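Long-range contact in endo-N-acetyl-beta-D-glucosaminidase (Hypocrea jecorina, PDB 4AC1), which hydrolyses N-linked glycans as a family 18 endo-beta-N-acetylglucosaminidase and is responsible for deglycosylating the cellulases of this fungus: residues A[1-13]-A[30-42]. Sequence-based numbering, arbitrary orientation.
Sequences DLPRLIVYFQTTH and GIALTHLIVCSFH
Tyr-8 and Ile-37 lie side by side where the first two parallel strands of the family 18 TIM barrel, 4-9 and 35-42, meet; they exemplify how a beta-alpha-beta unit packs the inside of the barrel. Ile-37 CD1 sits over one face of the phenol, 4.1 Å from the centroid of the Tyr-8 ring, in a CH-pi contact, while Cys-39 SG reaches the ring edge in its plane. Packing is tightest just behind, where the same Ile-37 CD1 presses on Ile-6 CG2 at 3.5 Å. Tyr-8 OH is hydrogen-bonded to Asp-123, and the ring lies close to the zinc-site residue Asp-125. On the other side of the sheet, the Val-7 and Leu-33 side chains cross at about a right angle, Val-7 CG2 meeting Leu-33 CD1 at 3.6 Å. The looser end lies before the strands, where water bridges Pro-3 O and Ala-32 O. One residue further in, Thr-34 turns OG1 between its own backbone N and carbonyl carbon (chi1 60°), placing it to accept from Leu-5 N at 2.9 Å; Leu-5 O in turn takes N-H groups from both Thr-34 and His-35. At the opposite end, the extended Gln-10 side chain donates from NE2 to Ser-40 OG, 2.7 Å away in the amide plane.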
loop_
_atom_site.group_PDB
_atom_site.type_symbol
_atom_site.label_atom_id
_atom_site.label_comp_id
_atom_site.label_asym_id
_atom_site.label_seq_id
_atom_site.Cartn_x
_atom_site.Cartn_y
_atom_site.Cartn_z
ATOM N N ASP A 1 -0.415 16.202 2.614
ATOM C CA ASP A 1 -0.005 16.604 3.986
ATOM C C ASP A 1 0.691 15.454 4.718
ATOM O O ASP A 1 0.073 14.440 5.070
ATOM C CB ASP A 1 -1.192 17.111 4.805
ATOM C CG ASP A 1 -0.812 17.384 6.253
ATOM O OD1 ASP A 1 -0.026 18.325 6.513
ATOM O OD2 ASP A 1 -1.280 16.643 7.128
ATOM N N LEU A 2 1.985 15.639 4.940
ATOM C CA LEU A 2 2.836 14.642 5.565
ATOM C C LEU A 2 2.810 14.845 7.073
ATOM O O LEU A 2 2.724 15.991 7.550
ATOM C CB LEU A 2 4.264 14.790 5.052
ATOM C CG LEU A 2 4.476 14.664 3.544
ATOM C CD1 LEU A 2 5.936 14.846 3.225
ATOM C CD2 LEU A 2 3.975 13.324 3.003
ATOM N N PRO A 3 2.920 13.761 7.847
ATOM C CA PRO A 3 3.127 12.379 7.427
ATOM C C PRO A 3 1.826 11.652 7.092
ATOM O O PRO A 3 0.786 11.888 7.714
ATOM C CB PRO A 3 3.762 11.747 8.670
ATOM C CG PRO A 3 3.126 12.474 9.799
ATOM C CD PRO A 3 3.007 13.897 9.316
ATOM N N ARG A 4 1.896 10.757 6.118
ATOM C CA ARG A 4 0.758 9.898 5.783
ATOM C C ARG A 4 0.622 8.798 6.828
ATOM O O ARG A 4 1.628 8.344 7.406
ATOM C CB ARG A 4 0.946 9.271 4.405
ATOM C CG ARG A 4 1.234 10.293 3.309
ATOM C CD ARG A 4 1.470 9.601 1.985
ATOM N NE ARG A 4 1.979 10.489 0.936
ATOM C CZ ARG A 4 3.268 10.732 0.706
ATOM N NH1 ARG A 4 4.199 10.205 1.479
ATOM N NH2 ARG A 4 3.637 11.508 -0.308
ATOM N N LEU A 5 -0.619 8.394 7.094
ATOM C CA LEU A 5 -0.891 7.199 7.875
ATOM C C LEU A 5 -1.789 6.327 7.033
ATOM O O LEU A 5 -2.937 6.691 6.745
ATOM C CB LEU A 5 -1.563 7.518 9.216
ATOM C CG LEU A 5 -1.950 6.299 10.070
ATOM C CD1 LEU A 5 -0.735 5.401 10.384
ATOM C CD2 LEU A 5 -2.660 6.714 11.354
ATOM N N ILE A 6 -1.255 5.181 6.631
ATOM C CA ILE A 6 -1.857 4.338 5.615
ATOM C C ILE A 6 -2.130 2.976 6.215
ATOM O O ILE A 6 -1.263 2.409 6.869
ATOM C CB ILE A 6 -0.869 4.166 4.452
ATOM C CG1 ILE A 6 -0.568 5.525 3.802
ATOM C CG2 ILE A 6 -1.378 3.146 3.419
ATOM C CD1 ILE A 6 0.873 5.706 3.402
ATOM N N VAL A 7 -3.333 2.458 6.020
ATOM C CA VAL A 7 -3.705 1.129 6.519
ATOM C C VAL A 7 -4.174 0.264 5.352
ATOM O O VAL A 7 -5.079 0.662 4.589
ATOM C CB VAL A 7 -4.830 1.214 7.567
ATOM C CG1 VAL A 7 -5.415 -0.185 7.868
ATOM C CG2 VAL A 7 -4.322 1.889 8.833
ATOM N N TYR A 8 -3.536 -0.895 5.193
ATOM C CA TYR A 8 -3.993 -1.915 4.261
ATOM C C TYR A 8 -5.121 -2.731 4.876
ATOM O O TYR A 8 -5.039 -3.150 6.044
ATOM C CB TYR A 8 -2.852 -2.855 3.896
ATOM C CG TYR A 8 -1.815 -2.304 2.930
ATOM C CD1 TYR A 8 -0.688 -1.608 3.376
ATOM C CD2 TYR A 8 -1.958 -2.498 1.555
ATOM C CE1 TYR A 8 0.253 -1.110 2.472
ATOM C CE2 TYR A 8 -1.017 -2.018 0.648
ATOM C CZ TYR A 8 0.084 -1.326 1.118
ATOM O OH TYR A 8 1.033 -0.850 0.238
ATOM N N PHE A 9 -6.166 -2.951 4.077
ATOM C CA PHE A 9 -7.396 -3.609 4.508
ATOM C C PHE A 9 -7.632 -4.785 3.554
ATOM O O PHE A 9 -8.256 -4.619 2.495
ATOM C CB PHE A 9 -8.537 -2.579 4.443
ATOM C CG PHE A 9 -9.852 -3.049 5.025
ATOM C CD1 PHE A 9 -10.087 -3.008 6.397
ATOM C CD2 PHE A 9 -10.873 -3.483 4.187
ATOM C CE1 PHE A 9 -11.317 -3.435 6.922
ATOM C CE2 PHE A 9 -12.097 -3.906 4.696
ATOM C CZ PHE A 9 -12.320 -3.880 6.066
ATOM N N GLN A 10 -7.051 -5.945 3.887
ATOM C CA GLN A 10 -7.158 -7.158 3.055
ATOM C C GLN A 10 -8.211 -8.125 3.585
ATOM O O GLN A 10 -9.045 -8.629 2.826
ATOM C CB GLN A 10 -5.825 -7.894 2.905
ATOM C CG GLN A 10 -5.909 -8.950 1.810
ATOM C CD GLN A 10 -4.693 -9.829 1.721
ATOM O OE1 GLN A 10 -4.461 -10.682 2.579
ATOM N NE2 GLN A 10 -3.920 -9.647 0.675
ATOM N N THR A 11 -8.150 -8.386 4.889
ATOM C CA THR A 11 -9.121 -9.237 5.571
ATOM C C THR A 11 -10.351 -8.384 5.829
ATOM O O THR A 11 -10.309 -7.431 6.624
ATOM C CB THR A 11 -8.549 -9.794 6.876
ATOM O OG1 THR A 11 -7.368 -10.538 6.580
ATOM C CG2 THR A 11 -9.547 -10.728 7.572
ATOM N N THR A 12 -11.442 -8.741 5.150
ATOM C CA THR A 12 -12.637 -7.906 5.063
ATOM C C THR A 12 -13.809 -8.462 5.868
ATOM O O THR A 12 -14.786 -7.756 6.120
ATOM C CB THR A 12 -13.096 -7.748 3.588
ATOM O OG1 THR A 12 -13.353 -9.051 3.040
ATOM C CG2 THR A 12 -12.027 -7.037 2.744
ATOM N N HIS A 13 -13.689 -9.734 6.247
ATOM C CA HIS A 13 -14.732 -10.467 6.968
ATOM C C HIS A 13 -14.078 -11.273 8.075
ATOM O O HIS A 13 -12.945 -11.727 7.934
ATOM C CB HIS A 13 -15.480 -11.421 6.023
ATOM C CG HIS A 13 -16.313 -10.722 4.994
ATOM N ND1 HIS A 13 -15.764 -9.943 3.999
ATOM C CD2 HIS A 13 -17.653 -10.696 4.795
ATOM C CE1 HIS A 13 -16.731 -9.455 3.241
ATOM N NE2 HIS A 13 -17.888 -9.894 3.706
ATOM N N GLY A 30 -8.649 10.293 18.168
ATOM C CA GLY A 30 -7.198 10.409 18.048
ATOM C C GLY A 30 -6.554 9.665 16.890
ATOM O O GLY A 30 -5.441 9.171 17.032
ATOM N N ILE A 31 -7.247 9.579 15.754
ATOM C CA ILE A 31 -6.704 8.886 14.582
ATOM C C ILE A 31 -6.625 9.867 13.426
ATOM O O ILE A 31 -7.604 10.571 13.128
ATOM C CB ILE A 31 -7.567 7.670 14.182
ATOM C CG1 ILE A 31 -7.720 6.700 15.365
ATOM C CG2 ILE A 31 -6.952 6.952 12.977
ATOM C CD1 ILE A 31 -8.614 5.527 15.080
ATOM N N ALA A 32 -5.458 9.938 12.790
ATOM C CA ALA A 32 -5.296 10.791 11.618
ATOM C C ALA A 32 -4.992 9.920 10.411
ATOM O O ALA A 32 -3.899 9.982 9.838
ATOM C CB ALA A 32 -4.199 11.844 11.846
ATOM N N LEU A 33 -5.953 9.072 10.051
ATOM C CA LEU A 33 -5.784 8.200 8.901
ATOM C C LEU A 33 -5.833 9.023 7.626
ATOM O O LEU A 33 -6.765 9.798 7.451
ATOM C CB LEU A 33 -6.906 7.168 8.858
ATOM C CG LEU A 33 -6.788 6.112 7.761
ATOM C CD1 LEU A 33 -5.660 5.149 8.083
ATOM C CD2 LEU A 33 -8.086 5.360 7.611
ATOM N N THR A 34 -4.832 8.903 6.758
ATOM C CA THR A 34 -4.871 9.630 5.490
ATOM C C THR A 34 -5.289 8.754 4.310
ATOM O O THR A 34 -5.886 9.255 3.371
ATOM C CB THR A 34 -3.546 10.335 5.196
ATOM O OG1 THR A 34 -2.503 9.362 5.131
ATOM C CG2 THR A 34 -3.221 11.349 6.284
ATOM N N HIS A 35 -4.974 7.455 4.358
ATOM C CA HIS A 35 -5.227 6.554 3.238
ATOM C C HIS A 35 -5.668 5.192 3.723
ATOM O O HIS A 35 -5.055 4.646 4.647
ATOM C CB HIS A 35 -3.949 6.385 2.401
ATOM C CG HIS A 35 -3.451 7.664 1.824
ATOM N ND1 HIS A 35 -2.697 8.560 2.553
ATOM C CD2 HIS A 35 -3.664 8.235 0.617
ATOM C CE1 HIS A 35 -2.450 9.623 1.808
ATOM N NE2 HIS A 35 -3.033 9.451 0.633
ATOM N N LEU A 36 -6.676 4.620 3.067
ATOM C CA LEU A 36 -7.129 3.264 3.328
ATOM C C LEU A 36 -6.957 2.518 2.007
ATOM O O LEU A 36 -7.525 2.952 0.983
ATOM C CB LEU A 36 -8.597 3.259 3.782
ATOM C CG LEU A 36 -9.256 1.961 4.291
ATOM C CD1 LEU A 36 -9.529 0.939 3.188
ATOM C CD2 LEU A 36 -8.499 1.317 5.468
ATOM N N ILE A 37 -6.183 1.428 2.015
ATOM C CA ILE A 37 -5.894 0.670 0.798
ATOM C C ILE A 37 -6.651 -0.664 0.824
ATOM O O ILE A 37 -6.307 -1.578 1.585
ATOM C CB ILE A 37 -4.364 0.463 0.574
ATOM C CG1 ILE A 37 -3.634 1.817 0.582
ATOM C CG2 ILE A 37 -4.124 -0.271 -0.754
ATOM C CD1 ILE A 37 -2.133 1.743 0.333
ATOM N N VAL A 38 -7.704 -0.739 0.008
ATOM C CA VAL A 38 -8.516 -1.952 -0.148
ATOM C C VAL A 38 -7.729 -2.923 -1.027
ATOM O O VAL A 38 -7.260 -2.555 -2.105
ATOM C CB VAL A 38 -9.885 -1.629 -0.782
ATOM C CG1 VAL A 38 -10.696 -2.909 -1.055
ATOM C CG2 VAL A 38 -10.665 -0.689 0.139
ATOM N N CYS A 39 -7.594 -4.161 -0.567
ATOM C CA CYS A 39 -6.713 -5.121 -1.224
ATOM C C CYS A 39 -7.130 -6.559 -0.884
ATOM O O CYS A 39 -7.950 -6.749 0.007
ATOM C CB CYS A 39 -5.255 -4.867 -0.807
ATOM S SG CYS A 39 -4.903 -5.016 0.970
ATOM N N SER A 40 -6.596 -7.572 -1.571
ATOM C CA SER A 40 -5.737 -7.440 -2.744
ATOM C C SER A 40 -6.519 -7.747 -4.009
ATOM O O SER A 40 -7.141 -8.806 -4.137
ATOM C CB SER A 40 -4.545 -8.389 -2.659
ATOM O OG SER A 40 -3.738 -8.090 -1.532
ATOM N N PHE A 41 -6.486 -6.819 -4.958
ATOM C CA PHE A 41 -7.016 -7.076 -6.294
ATOM C C PHE A 41 -6.085 -8.045 -7.030
ATOM O O PHE A 41 -4.863 -8.021 -6.843
ATOM C CB PHE A 41 -7.201 -5.771 -7.078
ATOM C CG PHE A 41 -8.358 -4.925 -6.593
ATOM C CD1 PHE A 41 -9.633 -5.102 -7.120
ATOM C CD2 PHE A 41 -8.171 -3.957 -5.611
ATOM C CE1 PHE A 41 -10.707 -4.317 -6.688
ATOM C CE2 PHE A 41 -9.242 -3.170 -5.169
ATOM C CZ PHE A 41 -10.511 -3.353 -5.709
ATOM N N HIS A 42 -6.698 -8.913 -7.830
ATOM C CA HIS A 42 -6.012 -9.957 -8.590
ATOM C C HIS A 42 -6.471 -9.929 -10.039
ATOM O O HIS A 42 -7.679 -9.969 -10.319
ATOM C CB HIS A 42 -6.348 -11.337 -8.027
ATOM C CG HIS A 42 -6.048 -11.486 -6.572
ATOM N ND1 HIS A 42 -4.780 -11.316 -6.061
ATOM C CD2 HIS A 42 -6.837 -11.815 -5.522
ATOM C CE1 HIS A 42 -4.806 -11.511 -4.755
ATOM N NE2 HIS A 42 -6.039 -11.817 -4.404
HETATM O O HOH W 1 -1.301 11.153 9.711
#